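Local atomic coordinates of dicer Related Helicase (Caenorhabditis elegans, PDB entry 6M6S), a protein that binds double-stranded RNA through this C-terminal domain and, as a RIG-I-like helicase, probably couples ATP hydrolysis to its action on RNA. Residues W42-K50 with K145-S153. Numbering follows the deposited sequence.
Sequences WRFLHVESK and KKIVLDLDS
Two backbone carbonyls of segment 42-50 receive the ammonium group of K145: its NZ donates to W42 O at 3.2 Å and, in a contact too short to be taken at face value, to L45 O at 2.5 Å. The lysine chain is extended through its middle and turns at its last torsion (chi4 -75°), which points NZ at the W42 carbonyl. W42 O also accepts from L45 N, the two donors reaching it from opposite faces of the carbonyl plane. Farther along, S49 OG donates to the syn lone pair of D152 OD1 at 2.8 Å, while S65 OG of the adjacent strand holds OD2, so both carboxylate oxygens are engaged.

Between these polar ends the packing is aliphatic. V47 turns CG1 to V148 CG1 (3.8 Å) and to L149 CG (3.9 Å), and its CG2 rests against the CB and CG methylenes of K145. On the inner side, L149 CD1 meets W42 CH2 at 4.1 Å, deep among A79 and L136.

Strand 45-48, an outermost strand of its antiparallel sheet, and helix segment 145-153 thus run at 35° to each other, a helix-on-sheet packing in the zinc-binding C-terminal domain of this RIG-I-like helicase.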
ATOM      1  N   TRP B  42       4.963  23.951   4.597  1.00 14.31           N
ATOM      2  CA  TRP B  42       6.238  24.162   3.957  1.00 16.26           C
ATOM      3  C   TRP B  42       7.407  24.123   4.976  1.00 15.17           C
ATOM      4  O   TRP B  42       8.573  23.840   4.583  1.00 17.05           O
ATOM      5  CB  TRP B  42       6.238  25.515   3.234  1.00 16.16           C
ATOM      6  CG  TRP B  42       5.323  25.615   2.001  1.00 15.14           C
ATOM      7  CD1 TRP B  42       4.200  26.383   1.871  1.00 14.95           C
ATOM      8  CD2 TRP B  42       5.530  24.984   0.724  1.00 15.31           C
ATOM      9  NE1 TRP B  42       3.687  26.281   0.615  1.00 16.47           N
ATOM     10  CE2 TRP B  42       4.483  25.453  -0.127  1.00 14.40           C
ATOM     11  CE3 TRP B  42       6.503  24.089   0.217  1.00 17.05           C
ATOM     12  CZ2 TRP B  42       4.352  25.030  -1.441  1.00 16.11           C
ATOM     13  CZ3 TRP B  42       6.402  23.672  -1.098  1.00 17.34           C
ATOM     14  CH2 TRP B  42       5.340  24.192  -1.925  1.00 15.75           C
ATOM     15  N   ARG B  43       7.135  24.381   6.269  1.00 17.57           N
ATOM     16  CA  ARG B  43       8.155  24.311   7.322  1.00 21.82           C
ATOM     17  C   ARG B  43       8.782  22.928   7.393  1.00 19.23           C
ATOM     18  O   ARG B  43       9.954  22.781   7.788  1.00 20.80           O
ATOM     19  CB  ARG B  43       7.520  24.627   8.686  1.00 28.39           C
ATOM     20  CG  ARG B  43       6.739  25.948   8.682  1.00 39.77           C
ATOM     21  CD  ARG B  43       5.623  25.890   9.710  1.00 50.86           C
ATOM     22  NE  ARG B  43       6.128  25.612  11.049  1.00 56.43           N
ATOM     23  CZ  ARG B  43       5.384  25.100  12.028  1.00 57.95           C
ATOM     24  NH1 ARG B  43       4.106  24.799  11.808  1.00 54.28           N
ATOM     25  NH2 ARG B  43       5.921  24.875  13.222  1.00 58.40           N
ATOM     26  N   PHE B  44       8.011  21.945   6.945  1.00 15.89           N
ATOM     27  CA  PHE B  44       8.394  20.520   7.091  1.00 18.13           C
ATOM     28  C   PHE B  44       8.914  19.898   5.806  1.00 18.57           C
ATOM     29  O   PHE B  44       9.108  18.661   5.699  1.00 19.37           O
ATOM     30  CB  PHE B  44       7.220  19.724   7.666  1.00 18.68           C
ATOM     31  CG  PHE B  44       6.689  20.336   8.920  1.00 20.78           C
ATOM     32  CD1 PHE B  44       7.547  20.589   9.977  1.00 24.49           C
ATOM     33  CD2 PHE B  44       5.367  20.776   8.985  1.00 23.29           C
ATOM     34  CE1 PHE B  44       7.077  21.201  11.132  1.00 32.05           C
ATOM     35  CE2 PHE B  44       4.883  21.403  10.134  1.00 29.69           C
ATOM     36  CZ  PHE B  44       5.752  21.625  11.210  1.00 30.05           C
ATOM     37  N   LEU B  45       9.162  20.736   4.805  1.00 18.38           N
ATOM     38  CA  LEU B  45       9.624  20.250   3.509  1.00 17.07           C
ATOM     39  C   LEU B  45      10.858  21.013   3.041  1.00 21.12           C
ATOM     40  O   LEU B  45      10.906  22.261   3.109  1.00 22.79           O
ATOM     41  CB  LEU B  45       8.559  20.409   2.442  1.00 15.04           C
ATOM     42  CG  LEU B  45       7.233  19.708   2.751  1.00 17.30           C
ATOM     43  CD1 LEU B  45       6.217  20.116   1.755  1.00 18.15           C
ATOM     44  CD2 LEU B  45       7.449  18.145   2.682  1.00 17.88           C
ATOM     45  N   HIS B  46      11.842  20.297   2.501  1.00 15.08           N
ATOM     46  CA  HIS B  46      12.870  20.969   1.706  1.00 16.36           C
ATOM     47  C   HIS B  46      12.459  20.929   0.224  1.00 21.96           C
ATOM     48  O   HIS B  46      11.897  19.919  -0.274  1.00 19.43           O
ATOM     49  CB  HIS B  46      14.271  20.289   1.797  1.00 19.12           C
ATOM     50  CG  HIS B  46      14.881  20.283   3.175  1.00 31.04           C
ATOM     51  ND1 HIS B  46      15.532  21.378   3.712  1.00 37.05           N
ATOM     52  CD2 HIS B  46      14.977  19.295   4.106  1.00 33.76           C
ATOM     53  CE1 HIS B  46      15.967  21.080   4.928  1.00 32.23           C
ATOM     54  NE2 HIS B  46      15.654  19.817   5.189  1.00 35.59           N
ATOM     55  N   VAL B  47      12.786  22.002  -0.495  1.00 16.05           N
ATOM     56  CA  VAL B  47      12.404  22.130  -1.884  1.00 17.17           C
ATOM     57  C   VAL B  47      13.680  22.100  -2.686  1.00 21.23           C
ATOM     58  O   VAL B  47      14.569  22.947  -2.472  1.00 23.90           O
ATOM     59  CB  VAL B  47      11.608  23.465  -2.088  1.00 17.51           C
ATOM     60  CG1 VAL B  47      11.372  23.737  -3.564  1.00 21.23           C
ATOM     61  CG2 VAL B  47      10.310  23.486  -1.259  1.00 18.37           C
ATOM     62  N   GLU B  48      13.809  21.123  -3.598  1.00 18.49           N
ATOM     63  CA  GLU B  48      15.059  20.882  -4.310  1.00 19.79           C
ATOM     64  C   GLU B  48      14.804  20.914  -5.838  1.00 24.36           C
ATOM     65  O   GLU B  48      13.955  20.164  -6.321  1.00 26.10           O
ATOM     66  CB  GLU B  48      15.676  19.554  -3.886  1.00 22.77           C
ATOM     67  CG  GLU B  48      17.040  19.320  -4.508  1.00 33.58           C
ATOM     68  CD  GLU B  48      18.217  20.024  -3.749  1.00 46.80           C
ATOM     69  OE1 GLU B  48      18.018  20.672  -2.682  1.00 39.60           O
ATOM     70  OE2 GLU B  48      19.361  19.898  -4.227  1.00 49.24           O
ATOM     71  N   SER B  49      15.509  21.765  -6.596  1.00 24.02           N
ATOM     72  CA  SER B  49      15.260  21.827  -8.032  1.00 28.79           C
ATOM     73  C   SER B  49      15.527  20.479  -8.722  1.00 32.44           C
ATOM     74  O   SER B  49      16.438  19.764  -8.340  1.00 32.78           O
ATOM     75  CB  SER B  49      16.161  22.898  -8.660  1.00 35.58           C
ATOM     76  OG  SER B  49      16.086  22.829 -10.080  1.00 40.36           O
ATOM     77  N   LYS B  50      14.747  20.121  -9.744  1.00 38.15           N
ATOM     78  CA  LYS B  50      15.025  18.855 -10.465  1.00 43.46           C
ATOM     79  C   LYS B  50      16.044  18.952 -11.606  1.00 43.75           C
ATOM     80  O   LYS B  50      16.622  17.931 -12.049  1.00 47.36           O
ATOM     81  CB  LYS B  50      13.728  18.228 -11.010  1.00 46.66           C
ATOM     82  CG  LYS B  50      12.946  17.472  -9.975  1.00 42.26           C
ATOM     83  CD  LYS B  50      11.806  16.674 -10.593  1.00 43.80           C
ATOM     84  CE  LYS B  50      12.319  15.514 -11.437  1.00 47.12           C
ATOM     85  NZ  LYS B  50      11.183  14.728 -11.990  1.00 49.21           N
ATOM     86  N   LYS B 145      12.756  28.841  -0.519  1.00 18.62           N
ATOM     87  CA  LYS B 145      11.979  27.810  -1.232  1.00 17.89           C
ATOM     88  C   LYS B 145      11.251  28.423  -2.432  1.00 17.80           C
ATOM     89  O   LYS B 145      11.145  27.828  -3.521  1.00 20.96           O
ATOM     90  CB  LYS B 145      10.943  27.201  -0.276  1.00 16.76           C
ATOM     91  CG  LYS B 145      11.517  26.475   0.922  1.00 18.18           C
ATOM     92  CD  LYS B 145      10.340  26.193   1.893  1.00 21.54           C
ATOM     93  CE  LYS B 145      10.814  25.971   3.319  1.00 27.09           C
ATOM     94  NZ  LYS B 145      11.432  24.668   3.520  1.00 27.61           N
ATOM     95  N   LYS B 146      10.671  29.594  -2.234  1.00 18.24           N
ATOM     96  CA  LYS B 146       9.922  30.244  -3.320  1.00 19.58           C
ATOM     97  C   LYS B 146      10.849  30.519  -4.507  1.00 20.90           C
ATOM     98  O   LYS B 146      10.410  30.426  -5.660  1.00 20.70           O
ATOM     99  CB  LYS B 146       9.295  31.557  -2.853  1.00 21.07           C
ATOM    100  CG  LYS B 146       8.191  32.116  -3.796  1.00 25.23           C
ATOM    101  CD  LYS B 146       7.747  33.540  -3.345  1.00 29.32           C
ATOM    102  CE  LYS B 146       7.322  34.437  -4.506  1.00 34.00           C
ATOM    103  NZ  LYS B 146       8.470  35.104  -5.282  1.00 33.26           N
ATOM    104  N   ILE B 147      12.106  30.909  -4.234  1.00 20.23           N
ATOM    105  CA  ILE B 147      13.067  31.197  -5.288  1.00 21.28           C
ATOM    106  C   ILE B 147      13.362  29.968  -6.147  1.00 22.19           C
ATOM    107  O   ILE B 147      13.413  30.115  -7.368  1.00 22.62           O
ATOM    108  CB  ILE B 147      14.327  31.804  -4.717  1.00 24.64           C
ATOM    109  CG1 ILE B 147      13.979  33.225  -4.286  1.00 23.03           C
ATOM    110  CG2 ILE B 147      15.462  31.865  -5.768  1.00 26.37           C
ATOM    111  CD1 ILE B 147      15.052  33.877  -3.391  1.00 32.77           C
ATOM    112  N   VAL B 148      13.478  28.793  -5.505  1.00 21.77           N
ATOM    113  CA  VAL B 148      13.707  27.535  -6.176  1.00 20.16           C
ATOM    114  C   VAL B 148      12.508  27.249  -7.056  1.00 20.20           C
ATOM    115  O   VAL B 148      12.682  26.903  -8.244  1.00 21.02           O
ATOM    116  CB  VAL B 148      14.006  26.372  -5.200  1.00 19.07           C
ATOM    117  CG1 VAL B 148      14.022  25.006  -5.922  1.00 18.83           C
ATOM    118  CG2 VAL B 148      15.353  26.532  -4.524  1.00 21.44           C
ATOM    119  N   LEU B 149      11.314  27.385  -6.499  1.00 18.56           N
ATOM    120  CA  LEU B 149      10.090  27.156  -7.294  1.00 19.72           C
ATOM    121  C   LEU B 149       9.960  28.126  -8.471  1.00 19.46           C
ATOM    122  O   LEU B 149       9.610  27.708  -9.593  1.00 23.61           O
ATOM    123  CB  LEU B 149       8.856  27.247  -6.408  1.00 18.34           C
ATOM    124  CG  LEU B 149       8.868  26.053  -5.478  1.00 16.54           C
ATOM    125  CD1 LEU B 149       7.992  26.304  -4.252  1.00 17.79           C
ATOM    126  CD2 LEU B 149       8.331  24.806  -6.245  1.00 21.00           C
ATOM    127  N   ASP B 150      10.235  29.415  -8.249  1.00 20.19           N
ATOM    128  CA  ASP B 150      10.081  30.369  -9.309  1.00 21.41           C
ATOM    129  C   ASP B 150      11.056  30.077 -10.464  1.00 25.09           C
ATOM    130  O   ASP B 150      10.689  30.252 -11.641  1.00 25.14           O
ATOM    131  CB  ASP B 150      10.425  31.768  -8.795  1.00 22.20           C
ATOM    132  CG  ASP B 150       9.338  32.381  -7.930  1.00 26.20           C
ATOM    133  OD1 ASP B 150       8.160  31.973  -7.935  1.00 27.59           O
ATOM    134  OD2 ASP B 150       9.662  33.382  -7.265  1.00 25.90           O
ATOM    135  N   LEU B 151      12.278  29.657 -10.150  1.00 22.44           N
ATOM    136  CA  LEU B 151      13.265  29.355 -11.182  1.00 24.20           C
ATOM    137  C   LEU B 151      12.820  28.130 -11.979  1.00 24.31           C
ATOM    138  O   LEU B 151      12.990  28.093 -13.218  1.00 27.48           O
ATOM    139  CB  LEU B 151      14.588  28.968 -10.568  1.00 28.43           C
ATOM    140  CG  LEU B 151      15.455  30.130 -10.184  1.00 35.54           C
ATOM    141  CD1 LEU B 151      16.526  29.660  -9.229  1.00 38.59           C
ATOM    142  CD2 LEU B 151      16.075  30.595 -11.492  1.00 44.25           C
ATOM    143  N   ASP B 152      12.317  27.123 -11.281  1.00 22.99           N
ATOM    144  CA  ASP B 152      11.866  25.936 -11.991  1.00 21.78           C
ATOM    145  C   ASP B 152      10.632  26.300 -12.838  1.00 25.63           C
ATOM    146  O   ASP B 152      10.490  25.774 -13.961  1.00 25.06           O
ATOM    147  CB  ASP B 152      11.536  24.758 -11.055  1.00 20.88           C
ATOM    148  CG  ASP B 152      12.779  24.031 -10.543  1.00 26.97           C
ATOM    149  OD1 ASP B 152      13.875  24.305 -11.056  1.00 30.18           O
ATOM    150  OD2 ASP B 152      12.648  23.164  -9.635  1.00 27.38           O
ATOM    151  N   SER B 153       9.757  27.183 -12.322  1.00 21.74           N
ATOM    152  CA  SER B 153       8.581  27.636 -13.074  1.00 22.31           C
ATOM    153  C   SER B 153       8.983  28.405 -14.329  1.00 28.91           C
ATOM    154  O   SER B 153       8.357  28.278 -15.394  1.00 29.37           O
ATOM    155  CB  SER B 153       7.682  28.536 -12.231  1.00 28.64           C
ATOM    156  OG  SER B 153       6.509  28.871 -12.968  1.00 30.46           O
TER
HETATM  157  O   HOH W   1      11.892  25.281   6.697  1.00 41.75           O